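PDB 3B7M: cellulase from Rhodothermus marinus, which hydrolyses internal beta-1,4-glucosidic bonds of cellulose as a family 12 endoglucanase with a beta-jelly-roll fold. Local coordinates for residues G182-R185 against P186-L190. Sequence-based numbering, arbitrary orientation.
Sequences GYIR and PEWYL
P186 follows R185 directly and takes the second position of the type I beta turn from R185 to W188. Proline suits this place because its ring already fixes phi near the value required, here -59°. The bend in the R185 chain at chi2 swings its guanidinium across the proline ring, whose CD meets the edge of the group 3.4 Å from R185 NH1.

E187 takes the third position, with its side chain beside that of R185 and pointing the same way; charged ends suit both exposed residues. E187 OE1 comes within 3.2 Å of R185 CD, but R185 NE stays 4.3 Å from E187 OE1, too far for a salt bridge, and the opposite charges probably attract only weakly.

W188 closes the turn. Its backbone N donates to R185 O at 3.1 Å, the N-H pointing at the oxygen at 155° though the donor sits well above the carbonyl plane. With CG beside the backbone N (chi1 -68°), the broad, flat indole reaches back under the preceding residues: R185 CB stands almost squarely over the five-membered ring, 3.5 Å from its centroid, in a CH-pi contact. Further along, W188 CE3 meets CG2 of I184 at 4.2 Å; I184 is buried, and its branched aliphatic chain also packs on A178 and V179 of helix 171-181. W188 CZ3 lies 3.6 Å from Y183 O, which accepts a hydrogen bond from N153. With an alanine here, R185 CB and I184 CG2 would probably lose their aromatic partner and a gap would be likely to open beside them.

The loop thus links helix 171-181 to strand 189-199 of the jelly roll. Its chemistry implies that the turn's own bond and the CH-pi contact join the segments locally, while backbone bonds of P186 and W188 to Q73 and V72 tie the turn to neighbouring chain.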
# COMPACT_ATOMS: atom_id res chain seq x y z
N GLY A 182 -1.89 18.22 9.47
CA GLY A 182 -2.30 19.11 8.38
C GLY A 182 -2.16 18.51 6.99
O GLY A 182 -2.47 19.17 6.00
N TYR A 183 -1.71 17.26 6.92
CA TYR A 183 -1.42 16.62 5.64
C TYR A 183 -2.67 16.10 4.91
O TYR A 183 -2.67 15.98 3.68
CB TYR A 183 -0.44 15.46 5.84
CG TYR A 183 0.87 15.78 6.54
CD1 TYR A 183 1.47 17.04 6.43
CD2 TYR A 183 1.52 14.81 7.31
CE1 TYR A 183 2.68 17.32 7.09
CE2 TYR A 183 2.73 15.07 7.94
CZ TYR A 183 3.29 16.32 7.83
OH TYR A 183 4.48 16.58 8.47
N ILE A 184 -3.71 15.76 5.67
CA ILE A 184 -4.98 15.30 5.12
C ILE A 184 -6.10 16.18 5.66
O ILE A 184 -6.11 16.53 6.84
CB ILE A 184 -5.24 13.79 5.44
CG1 ILE A 184 -4.28 12.91 4.62
CG2 ILE A 184 -6.68 13.37 5.14
CD1 ILE A 184 -4.20 11.50 5.09
N ARG A 185 -7.01 16.58 4.77
CA ARG A 185 -8.18 17.34 5.17
C ARG A 185 -9.31 16.38 5.52
O ARG A 185 -9.50 15.38 4.82
CB ARG A 185 -8.60 18.30 4.04
CG ARG A 185 -7.86 19.64 4.04
CD ARG A 185 -8.81 20.74 4.50
NE ARG A 185 -8.14 21.84 5.18
CZ ARG A 185 -8.04 21.96 6.50
NH1 ARG A 185 -8.58 21.03 7.29
NH2 ARG A 185 -7.41 22.99 7.04
N PRO A 186 -10.07 16.69 6.59
CA PRO A 186 -11.21 15.88 7.06
C PRO A 186 -12.31 15.72 6.02
O PRO A 186 -13.02 14.72 6.04
CB PRO A 186 -11.75 16.69 8.24
CG PRO A 186 -10.65 17.56 8.65
CD PRO A 186 -9.86 17.87 7.43
N GLU A 187 -12.44 16.70 5.12
CA GLU A 187 -13.44 16.68 4.04
C GLU A 187 -13.03 15.84 2.84
O GLU A 187 -13.85 15.60 1.94
CB GLU A 187 -13.73 18.10 3.54
CG GLU A 187 -14.11 19.09 4.62
CD GLU A 187 -12.90 19.83 5.16
OE1 GLU A 187 -11.86 19.88 4.45
OE2 GLU A 187 -13.00 20.38 6.28
N TRP A 188 -11.77 15.42 2.78
CA TRP A 188 -11.33 14.57 1.68
C TRP A 188 -11.96 13.19 1.77
O TRP A 188 -12.29 12.72 2.85
CB TRP A 188 -9.81 14.47 1.62
CG TRP A 188 -9.14 15.76 1.24
CD1 TRP A 188 -9.76 16.93 0.88
CD2 TRP A 188 -7.74 16.02 1.17
NE1 TRP A 188 -8.83 17.89 0.60
CE2 TRP A 188 -7.57 17.36 0.77
CE3 TRP A 188 -6.59 15.24 1.42
CZ2 TRP A 188 -6.32 17.95 0.61
CZ3 TRP A 188 -5.35 15.82 1.26
CH2 TRP A 188 -5.22 17.17 0.85
N TYR A 189 -12.15 12.56 0.61
CA TYR A 189 -12.72 11.23 0.55
C TYR A 189 -11.61 10.19 0.61
O TYR A 189 -10.55 10.37 0.01
CB TYR A 189 -13.49 11.05 -0.77
CG TYR A 189 -14.72 11.91 -0.89
CD1 TYR A 189 -14.62 13.26 -1.27
CD2 TYR A 189 -15.98 11.40 -0.62
CE1 TYR A 189 -15.74 14.06 -1.38
CE2 TYR A 189 -17.12 12.20 -0.73
CZ TYR A 189 -16.98 13.53 -1.11
OH TYR A 189 -18.10 14.32 -1.22
N LEU A 190 -11.87 9.10 1.33
CA LEU A 190 -11.05 7.90 1.31
C LEU A 190 -11.48 7.04 0.12
O LEU A 190 -12.60 6.54 0.09
CB LEU A 190 -11.24 7.13 2.62
CG LEU A 190 -10.61 5.74 2.79
CD1 LEU A 190 -9.15 5.74 2.47
CD2 LEU A 190 -10.82 5.26 4.20